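Beta-N-acetylglucosaminidase-like protein Glycoside hydrolase family 20 (PDB 6YHH) probably releases terminal N-acetylglucosamine from chitin-derived oligosaccharides by hydrolysis, as a family 20 beta-N-acetylhexosaminidase of bacterial chitin degradation. Local coordinates at residues R165-L170 with N176-H181; E211-I216 with C303-G308; R463-T468 with L501-I506. All coordinates share one frame; numbering follows the deposited sequence.

Contact 1 (R165-L170 with N176-H181); sequences RNLDAL and NVFHWH
Leu167 and Leu170, one helical turn apart on helix 160-172, come down on Phe178 of the strand that follows. Leu167 reaches it with one branch of its isobutyl group: CD2 stands 3.8 Å from Phe178 CB and touches CG and CD1 of the ring, while CD1 turns to Ile216 of helix 210-222. Three residues on, Leu170 points toward the strand. Its CD1 lies 3.7 Å from Val177 O and 4.2 Å from Phe178 CB, at the edge of the phenyl ring and near its plane. Both leucines cross the phenylalanine at about a right angle, and both methyls come to Phe178 CB from the helix side. With CG anti to the backbone N (chi1 176°), the Phe178 ring turns obliquely toward the Trp180 end, where CE2 rests over one indole face, toward its rim. The axes of 165-170 and 177-181 are roughly antiparallel (147°), with a closest approach of 9.7 Å, as expected for the return limb of the beta-alpha-beta crossover 146-152, 160-172, 177-184 in a TIM barrel. Apart from Val177 O, the atoms that meet are side-chain carbons of buried residues, so the contact rests on van der Waals and hydrophobic forces.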
loop_
_atom_site.group_PDB
_atom_site.type_symbol
_atom_site.label_atom_id
_atom_site.label_comp_id
_atom_site.label_asym_id
_atom_site.label_seq_id
_atom_site.Cartn_x
_atom_site.Cartn_y
_atom_site.Cartn_z
ATOM N N ARG A 165 8.744 1.299 -2.918
ATOM C CA ARG A 165 8.982 0.775 -1.575
ATOM C C ARG A 165 10.033 -0.309 -1.627
ATOM O O ARG A 165 10.770 -0.569 -0.609
ATOM C CB ARG A 165 7.731 0.288 -0.880
ATOM C CG ARG A 165 6.986 -0.869 -1.521
ATOM C CD ARG A 165 5.715 -1.211 -0.780
ATOM N NE ARG A 165 5.024 -2.359 -1.322
ATOM C CZ ARG A 165 3.933 -2.323 -2.105
ATOM N NH1 ARG A 165 3.409 -3.421 -2.574
ATOM N NH2 ARG A 165 3.382 -1.147 -2.432
ATOM N N ASN A 166 10.069 -1.078 -2.700
ATOM C CA ASN A 166 11.109 -2.105 -2.795
ATOM C C ASN A 166 12.528 -1.492 -2.916
ATOM O O ASN A 166 13.459 -2.078 -2.424
ATOM C CB ASN A 166 10.748 -3.101 -3.884
ATOM C CG ASN A 166 9.782 -4.140 -3.350
ATOM O OD1 ASN A 166 8.501 -3.969 -3.365
ATOM N ND2 ASN A 166 10.343 -5.173 -2.820
ATOM N N LEU A 167 12.659 -0.353 -3.573
ATOM C CA LEU A 167 13.919 0.351 -3.592
ATOM C C LEU A 167 14.276 0.744 -2.163
ATOM O O LEU A 167 15.453 0.610 -1.751
ATOM C CB LEU A 167 13.830 1.599 -4.498
ATOM C CG LEU A 167 13.853 1.233 -5.966
ATOM C CD1 LEU A 167 13.422 2.424 -6.877
ATOM C CD2 LEU A 167 15.185 0.652 -6.410
ATOM N N ASP A 168 13.308 1.205 -1.344
ATOM C CA ASP A 168 13.634 1.484 0.071
ATOM C C ASP A 168 14.104 0.224 0.787
ATOM O O ASP A 168 15.038 0.302 1.609
ATOM C CB ASP A 168 12.433 2.089 0.789
ATOM C CG ASP A 168 12.153 3.533 0.333
ATOM O OD1 ASP A 168 13.086 4.362 0.505
ATOM O OD2 ASP A 168 11.070 3.807 -0.122
ATOM N N ALA A 169 13.460 -0.908 0.517
ATOM C CA ALA A 169 13.822 -2.150 1.198
ATOM C C ALA A 169 15.280 -2.559 0.792
ATOM O O ALA A 169 16.071 -3.098 1.617
ATOM C CB ALA A 169 12.860 -3.268 0.909
ATOM N N LEU A 170 15.581 -2.409 -0.487
ATOM C CA LEU A 170 16.942 -2.732 -1.018
ATOM C C LEU A 170 17.980 -1.876 -0.239
ATOM O O LEU A 170 18.914 -2.421 0.307
ATOM C CB LEU A 170 17.104 -2.452 -2.511
ATOM C CG LEU A 170 16.408 -3.452 -3.446
ATOM C CD1 LEU A 170 16.830 -3.157 -4.879
ATOM C CD2 LEU A 170 16.453 -4.883 -3.141
ATOM N N ASN A 176 22.306 -2.761 -3.834
ATOM C CA ASN A 176 22.613 -1.592 -4.686
ATOM C C ASN A 176 22.321 -1.709 -6.116
ATOM O O ASN A 176 22.681 -0.776 -6.879
ATOM C CB ASN A 176 24.085 -1.178 -4.528
ATOM C CG ASN A 176 25.044 -2.252 -4.980
ATOM O OD1 ASN A 176 24.668 -3.395 -5.286
ATOM N ND2 ASN A 176 26.291 -1.874 -5.091
ATOM N N VAL A 177 21.634 -2.769 -6.553
ATOM C CA VAL A 177 21.244 -2.936 -7.954
ATOM C C VAL A 177 19.770 -3.335 -8.022
ATOM O O VAL A 177 19.303 -4.275 -7.333
ATOM C CB VAL A 177 22.079 -3.957 -8.685
ATOM C CG1 VAL A 177 21.569 -4.175 -10.066
ATOM C CG2 VAL A 177 23.588 -3.613 -8.686
ATOM N N PHE A 178 19.063 -2.613 -8.873
ATOM C CA PHE A 178 17.652 -2.952 -9.179
ATOM C C PHE A 178 17.579 -3.232 -10.655
ATOM O O PHE A 178 17.806 -2.360 -11.479
ATOM C CB PHE A 178 16.787 -1.809 -8.806
ATOM C CG PHE A 178 15.315 -1.979 -9.159
ATOM C CD1 PHE A 178 14.496 -2.823 -8.412
ATOM C CD2 PHE A 178 14.761 -1.345 -10.238
ATOM C CE1 PHE A 178 13.172 -2.988 -8.720
ATOM C CE2 PHE A 178 13.391 -1.531 -10.505
ATOM C CZ PHE A 178 12.632 -2.316 -9.735
ATOM N N HIS A 179 17.373 -4.488 -10.989
ATOM C CA HIS A 179 17.298 -4.929 -12.372
ATOM C C HIS A 179 15.794 -5.007 -12.733
ATOM O O HIS A 179 14.996 -5.710 -12.145
ATOM C CB HIS A 179 18.068 -6.234 -12.510
ATOM C CG HIS A 179 17.845 -7.034 -13.752
ATOM N ND1 HIS A 179 18.317 -8.327 -13.833
ATOM C CD2 HIS A 179 17.213 -6.785 -14.943
ATOM C CE1 HIS A 179 17.950 -8.859 -14.981
ATOM N NE2 HIS A 179 17.295 -7.948 -15.676
ATOM N N TRP A 180 15.439 -4.261 -13.771
ATOM C CA TRP A 180 14.003 -4.050 -14.102
ATOM C C TRP A 180 13.695 -4.807 -15.410
ATOM O O TRP A 180 14.134 -4.430 -16.517
ATOM C CB TRP A 180 13.753 -2.547 -14.231
ATOM C CG TRP A 180 12.366 -2.020 -13.921
ATOM C CD1 TRP A 180 11.227 -2.690 -13.563
ATOM C CD2 TRP A 180 12.027 -0.615 -13.894
ATOM N NE1 TRP A 180 10.212 -1.812 -13.283
ATOM C CE2 TRP A 180 10.676 -0.517 -13.471
ATOM C CE3 TRP A 180 12.749 0.538 -14.143
ATOM C CZ2 TRP A 180 10.046 0.706 -13.315
ATOM C CZ3 TRP A 180 12.107 1.761 -14.035
ATOM C CH2 TRP A 180 10.770 1.817 -13.604
ATOM N N HIS A 181 12.977 -5.911 -15.269
ATOM C CA HIS A 181 12.631 -6.793 -16.393
ATOM C C HIS A 181 11.331 -6.277 -16.962
ATOM O O HIS A 181 10.249 -6.566 -16.412
ATOM C CB HIS A 181 12.587 -8.270 -15.889
ATOM C CG HIS A 181 12.318 -9.297 -16.962
ATOM N ND1 HIS A 181 13.339 -9.920 -17.637
ATOM C CD2 HIS A 181 11.169 -9.786 -17.514
ATOM C CE1 HIS A 181 12.838 -10.713 -18.557
ATOM N NE2 HIS A 181 11.529 -10.690 -18.472
#

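Contact 2 (E211-I216 with C303-G308); sequences EEIRNI and CPLFPG
Ile213 projects from helix 210-222 onto Leu305, the last residue of the 3-10 segment 303-305, and Phe306 after it. From its CB the two branches part. CG2, anti to the backbone N, runs to the end of the Phe306 ring, 3.4 Å from CZ and 3.7 Å from CE1, a close methyl-to-ring contact in which the two side chains cross at about a right angle. The same methyl also lies 3.9 Å from Leu305 CB, so it sits against both residues. The other branch also ends on Leu305: CG1 is anti to the carbonyl carbon (chi1 -69°) and carries CD1 to 4.1 Å from Leu305 CD1.

Leu305 is thereby shared between two neighbours on the helix. Its second methyl, CD2, packs obliquely against the guanidinium group of Arg214 at 3.5 Å from NH2. The arginine chain is extended from CG to NE, which brings its polar end alongside the leucine. There NE donates a 2.9 Å hydrogen bond to a water lying in the guanidinium plane, and that water in turn donates to Pro304 O over 3.0 Å. A polar bridge thus borders the apolar contact on its exposed side. Inward, Trp180 of strand 177-184 touches both Ile213 and Phe306, whereas the neighbouring Glu211 faces the second subunit and bonds Thr209 of that chain. The 3-10 segment leads from helix 289-302 toward strand 310-312, and its packing on an outer helix is that of an alpha-to-beta connection in the TIM-barrel catalytic domain of family 20 hydrolases.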
loop_
_atom_site.group_PDB
_atom_site.type_symbol
_atom_site.label_atom_id
_atom_site.label_comp_id
_atom_site.label_asym_id
_atom_site.label_seq_id
_atom_site.Cartn_x
_atom_site.Cartn_y
_atom_site.Cartn_z
ATOM N N GLU A 211 8.438 9.645 -17.773
ATOM C CA GLU A 211 8.669 10.517 -16.667
ATOM C C GLU A 211 8.714 9.641 -15.373
ATOM O O GLU A 211 9.557 9.909 -14.519
ATOM C CB GLU A 211 7.591 11.560 -16.510
ATOM C CG GLU A 211 7.709 12.357 -15.212
ATOM C CD GLU A 211 6.431 13.217 -14.974
ATOM O OE1 GLU A 211 5.500 12.676 -14.267
ATOM O OE2 GLU A 211 6.464 14.346 -15.525
ATOM N N GLU A 212 7.822 8.639 -15.275
ATOM C CA GLU A 212 7.882 7.742 -14.133
ATOM C C GLU A 212 9.210 7.026 -14.057
ATOM O O GLU A 212 9.824 6.938 -12.991
ATOM C CB GLU A 212 6.700 6.752 -14.165
ATOM C CG GLU A 212 5.366 7.386 -13.777
ATOM C CD GLU A 212 4.166 6.522 -14.125
ATOM O OE1 GLU A 212 4.362 5.482 -14.805
ATOM O OE2 GLU A 212 3.037 6.888 -13.746
ATOM N N ILE A 213 9.697 6.557 -15.185
ATOM C CA ILE A 213 10.990 5.887 -15.208
ATOM C C ILE A 213 12.090 6.851 -14.748
ATOM O O ILE A 213 12.930 6.499 -13.932
ATOM C CB ILE A 213 11.255 5.326 -16.609
ATOM C CG1 ILE A 213 10.330 4.171 -16.926
ATOM C CG2 ILE A 213 12.708 4.948 -16.809
ATOM C CD1 ILE A 213 10.328 3.709 -18.357
ATOM N N ARG A 214 12.150 8.061 -15.310
ATOM C CA ARG A 214 13.148 9.023 -14.879
ATOM C C ARG A 214 13.046 9.307 -13.409
ATOM O O ARG A 214 14.088 9.433 -12.715
ATOM C CB ARG A 214 13.047 10.341 -15.686
ATOM C CG ARG A 214 13.365 10.221 -17.149
ATOM C CD ARG A 214 13.360 11.649 -17.762
ATOM N NE ARG A 214 13.335 11.552 -19.229
ATOM C CZ ARG A 214 12.242 11.713 -19.984
ATOM N NH1 ARG A 214 11.043 12.089 -19.466
ATOM N NH2 ARG A 214 12.343 11.519 -21.292
ATOM N N ASN A 215 11.840 9.385 -12.873
ATOM C CA ASN A 215 11.701 9.704 -11.464
ATOM C C ASN A 215 12.009 8.492 -10.571
ATOM O O ASN A 215 12.501 8.708 -9.457
ATOM C CB ASN A 215 10.320 10.273 -11.168
ATOM C CG ASN A 215 10.168 11.708 -11.726
ATOM O OD1 ASN A 215 11.178 12.378 -11.937
ATOM N ND2 ASN A 215 8.960 12.202 -11.839
ATOM N N ILE A 216 11.803 7.264 -11.100
ATOM C CA ILE A 216 12.243 6.072 -10.338
ATOM C C ILE A 216 13.749 5.995 -10.360
ATOM O O ILE A 216 14.379 5.590 -9.396
ATOM C CB ILE A 216 11.511 4.843 -10.869
ATOM C CG1 ILE A 216 10.070 4.844 -10.324
ATOM C CG2 ILE A 216 12.212 3.548 -10.500
ATOM C CD1 ILE A 216 9.097 3.911 -11.042
ATOM N N CYS A 303 17.419 4.097 -24.007
ATOM C CA CYS A 303 18.699 4.197 -23.288
ATOM C C CYS A 303 18.876 5.538 -22.551
ATOM O O CYS A 303 19.417 5.549 -21.489
ATOM C CB CYS A 303 19.895 3.931 -24.172
ATOM S SG CYS A 303 20.020 2.248 -24.756
ATOM N N PRO A 304 18.398 6.673 -23.120
ATOM C CA PRO A 304 18.509 7.937 -22.428
ATOM C C PRO A 304 17.757 8.036 -21.129
ATOM O O PRO A 304 18.069 8.903 -20.297
ATOM C CB PRO A 304 17.962 8.969 -23.459
ATOM C CG PRO A 304 18.356 8.333 -24.721
ATOM C CD PRO A 304 17.942 6.898 -24.510
ATOM N N LEU A 305 16.796 7.138 -20.923
ATOM C CA LEU A 305 16.009 7.115 -19.688
ATOM C C LEU A 305 16.796 6.531 -18.521
ATOM O O LEU A 305 16.479 6.835 -17.349
ATOM C CB LEU A 305 14.700 6.335 -19.916
ATOM C CG LEU A 305 13.819 6.711 -21.096
ATOM C CD1 LEU A 305 12.590 5.817 -21.105
ATOM C CD2 LEU A 305 13.439 8.174 -20.933
ATOM N N PHE A 306 17.775 5.703 -18.824
ATOM C CA PHE A 306 18.509 4.947 -17.826
ATOM C C PHE A 306 20.001 5.364 -17.848
ATOM O O PHE A 306 20.762 4.908 -18.696
ATOM C CB PHE A 306 18.359 3.478 -18.142
ATOM C CG PHE A 306 16.972 2.958 -17.939
ATOM C CD1 PHE A 306 16.507 2.743 -16.630
ATOM C CD2 PHE A 306 16.127 2.737 -19.002
ATOM C CE1 PHE A 306 15.210 2.256 -16.460
ATOM C CE2 PHE A 306 14.839 2.308 -18.816
ATOM C CZ PHE A 306 14.398 2.081 -17.525
ATOM N N PRO A 307 20.429 6.184 -16.898
ATOM C CA PRO A 307 21.794 6.692 -16.962
ATOM C C PRO A 307 22.887 5.690 -16.587
ATOM O O PRO A 307 24.061 5.951 -16.849
ATOM C CB PRO A 307 21.784 7.836 -15.954
ATOM C CG PRO A 307 20.735 7.428 -14.941
ATOM C CD PRO A 307 19.661 6.764 -15.783
ATOM N N GLY A 308 22.508 4.561 -15.955
ATOM C CA GLY A 308 23.409 3.532 -15.572
ATOM C C GLY A 308 24.146 2.981 -16.772
ATOM O O GLY A 308 23.648 3.006 -17.882
HETATM O O HOH W 1 16.173 11.052 -19.308
#

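Contact 3 (R463-T468 with L501-I506); sequences RVWPRT and LGLTHI
Trp465 meets the loop 501-506 at two points, His505 under its CB and Leu503 against the CD1-NE1 side of its indole. The first is a CH-pi contact: Trp465 CB stands over one face of the imidazole, 4.2 Å from the ring centroid and 13° off its normal. Trp465 O lies close by, 3.6 Å from His505 CB. The second is made by a single methyl, Leu503 CD1, which approaches the indole obliquely and comes within 3.7 Å of both CD1 and NE1 of Trp465.

In His505, chi1 of 51° brings the imidazole beneath Trp465, and chi2 of -59° turns its face to CB. NE2 is bonded to Ser495 O of helix 484-497, which fixes the far side of the ring, while ND1 is buried by the contact and has no partner in the model. On the indole, Val464 CG1 and Thr468 CB lie over one and the same face, so the ring is backed by its own segment. This segment is the kink between helices 460-464 and 467-476, after strand 443-450 of the barrel sheet. Trp465 is the first residue to leave the helical conformation, and a cis peptide bond joins it to Pro466, the N-cap of the second helix.

Across the kink the two helices are tied by Val464 O, which accepts from both Thr468 N and Thr468 OG1, the latter at 2.7 Å. Arg467 NH2 adds a bond of 2.8 Å to Arg463 O, in the carbonyl plane on a lone pair, but bent at the hydrogen and tilted from the guanidinium plane. The same arginine also reaches Ile414 O and Tyr418 O, and Arg463 grips the backbone carbonyls of Ala557 and Cys560. Further out, Ala169 of helix 160-172 touches both Trp465 and Leu503.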
loop_
_atom_site.group_PDB
_atom_site.type_symbol
_atom_site.label_atom_id
_atom_site.label_comp_id
_atom_site.label_asym_id
_atom_site.label_seq_id
_atom_site.Cartn_x
_atom_site.Cartn_y
_atom_site.Cartn_z
ATOM N N ARG A 463 6.391 -12.518 -1.246
ATOM C CA ARG A 463 7.329 -13.431 -1.949
ATOM C C ARG A 463 8.787 -12.943 -1.800
ATOM O O ARG A 463 9.733 -13.731 -1.547
ATOM C CB ARG A 463 6.896 -13.569 -3.426
ATOM C CG ARG A 463 5.843 -14.669 -3.624
ATOM C CD ARG A 463 4.592 -14.572 -2.777
ATOM N NE ARG A 463 3.775 -15.780 -2.923
ATOM C CZ ARG A 463 3.098 -16.343 -1.909
ATOM N NH1 ARG A 463 2.961 -15.715 -0.734
ATOM N NH2 ARG A 463 2.461 -17.521 -2.118
ATOM N N VAL A 464 9.020 -11.653 -1.989
ATOM C CA VAL A 464 10.399 -11.100 -1.949
ATOM C C VAL A 464 10.993 -11.111 -0.548
ATOM O O VAL A 464 12.164 -11.465 -0.396
ATOM C CB VAL A 464 10.449 -9.695 -2.572
ATOM C CG1 VAL A 464 11.848 -9.113 -2.547
ATOM C CG2 VAL A 464 9.976 -9.820 -3.999
ATOM N N TRP A 465 10.207 -10.729 0.440
ATOM C CA TRP A 465 10.664 -10.463 1.837
ATOM C C TRP A 465 9.998 -11.418 2.772
ATOM O O TRP A 465 8.776 -11.673 2.647
ATOM C CB TRP A 465 10.325 -9.015 2.222
ATOM C CG TRP A 465 10.872 -8.015 1.197
ATOM C CD1 TRP A 465 10.162 -7.315 0.217
ATOM C CD2 TRP A 465 12.256 -7.653 1.008
ATOM N NE1 TRP A 465 11.049 -6.583 -0.555
ATOM C CE2 TRP A 465 12.328 -6.772 -0.079
ATOM C CE3 TRP A 465 13.476 -8.063 1.641
ATOM C CZ2 TRP A 465 13.526 -6.286 -0.557
ATOM C CZ3 TRP A 465 14.667 -7.537 1.186
ATOM C CH2 TRP A 465 14.684 -6.658 0.055
ATOM N N PRO A 466 10.734 -11.956 3.780
ATOM C CA PRO A 466 12.070 -11.538 4.129
ATOM C C PRO A 466 13.195 -12.352 3.514
ATOM O O PRO A 466 14.382 -12.109 3.838
ATOM C CB PRO A 466 12.097 -11.722 5.642
ATOM C CG PRO A 466 11.259 -12.972 5.812
ATOM C CD PRO A 466 10.147 -12.828 4.785
ATOM N N ARG A 467 12.940 -13.278 2.620
ATOM C CA ARG A 467 14.010 -14.082 2.072
ATOM C C ARG A 467 15.102 -13.299 1.370
ATOM O O ARG A 467 16.298 -13.695 1.444
ATOM C CB ARG A 467 13.532 -15.254 1.200
ATOM C CG ARG A 467 12.725 -16.325 1.961
ATOM C CD ARG A 467 12.141 -17.489 1.157
ATOM N NE ARG A 467 11.141 -16.903 0.242
ATOM C CZ ARG A 467 10.944 -17.256 -0.999
ATOM N NH1 ARG A 467 11.510 -18.323 -1.505
ATOM N NH2 ARG A 467 10.149 -16.500 -1.750
ATOM N N THR A 468 14.766 -12.227 0.664
ATOM C CA THR A 468 15.769 -11.439 -0.006
ATOM C C THR A 468 16.732 -10.733 0.982
ATOM O O THR A 468 17.835 -10.387 0.617
ATOM C CB THR A 468 15.105 -10.496 -1.000
ATOM O OG1 THR A 468 14.373 -11.360 -1.909
ATOM C CG2 THR A 468 16.118 -9.652 -1.737
ATOM N N LEU A 501 8.680 0.959 5.851
ATOM C CA LEU A 501 8.931 1.424 4.506
ATOM C C LEU A 501 7.739 1.054 3.572
ATOM O O LEU A 501 7.793 1.279 2.366
ATOM C CB LEU A 501 10.207 0.718 3.980
ATOM C CG LEU A 501 11.438 0.976 4.846
ATOM C CD1 LEU A 501 12.630 0.142 4.353
ATOM C CD2 LEU A 501 11.760 2.439 4.987
ATOM N N GLY A 502 6.654 0.553 4.140
ATOM C CA GLY A 502 5.450 0.212 3.380
ATOM C C GLY A 502 5.396 -1.207 2.892
ATOM O O GLY A 502 4.421 -1.615 2.240
ATOM N N LEU A 503 6.418 -2.002 3.177
ATOM C CA LEU A 503 6.411 -3.379 2.655
ATOM C C LEU A 503 5.242 -4.165 3.215
ATOM O O LEU A 503 4.867 -4.046 4.392
ATOM C CB LEU A 503 7.776 -4.116 2.975
ATOM C CG LEU A 503 8.947 -3.846 2.004
ATOM C CD1 LEU A 503 8.740 -3.887 0.537
ATOM C CD2 LEU A 503 9.327 -2.379 2.164
ATOM N N THR A 504 4.612 -4.984 2.393
ATOM C CA THR A 504 3.279 -5.523 2.696
ATOM C C THR A 504 3.348 -6.975 3.055
ATOM O O THR A 504 2.321 -7.634 3.160
ATOM C CB THR A 504 2.326 -5.451 1.495
ATOM O OG1 THR A 504 2.744 -6.330 0.425
ATOM C CG2 THR A 504 2.227 -4.037 0.902
ATOM N N HIS A 505 4.550 -7.515 3.228
ATOM C CA HIS A 505 4.674 -8.975 3.400
ATOM C C HIS A 505 3.846 -9.560 4.562
ATOM O O HIS A 505 3.233 -10.612 4.431
ATOM C CB HIS A 505 6.122 -9.418 3.498
ATOM C CG HIS A 505 6.930 -8.664 4.492
ATOM N ND1 HIS A 505 7.095 -7.299 4.420
ATOM C CD2 HIS A 505 7.667 -9.079 5.554
ATOM C CE1 HIS A 505 7.824 -6.900 5.442
ATOM N NE2 HIS A 505 8.250 -7.972 6.102
ATOM N N ILE A 506 3.788 -8.865 5.668
ATOM C CA ILE A 506 3.037 -9.317 6.844
ATOM C C ILE A 506 1.584 -8.848 6.707
ATOM O O ILE A 506 0.624 -9.633 6.896
ATOM C CB ILE A 506 3.682 -8.793 8.167
ATOM C CG1 ILE A 506 5.142 -9.284 8.271
ATOM C CG2 ILE A 506 2.916 -9.324 9.357
ATOM C CD1 ILE A 506 5.982 -8.513 9.252
#

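From the N terminus, contact 1 closes the short connection between helix 160-172 and the next barrel strand. Contact 2 then closes a loop of 86 intervening residues. Contact 3 comes last, closing a 32-residue, largely helical excursion. The three follow in series, neither nesting nor crossing. In space contact 1 lies between the others: Trp180 and Leu167 pack on residues of contact 2, while Arg165 and Ala169 touch residues of contact 3. Contacts 2 and 3 do not meet, their centres being about 25 Å apart. They tie helix 160-172 to strand 177-184, helix 210-222 to the loop before strand 310-312, and the junction of helices 460-464 and 467-476 to the loop before helix 507-517.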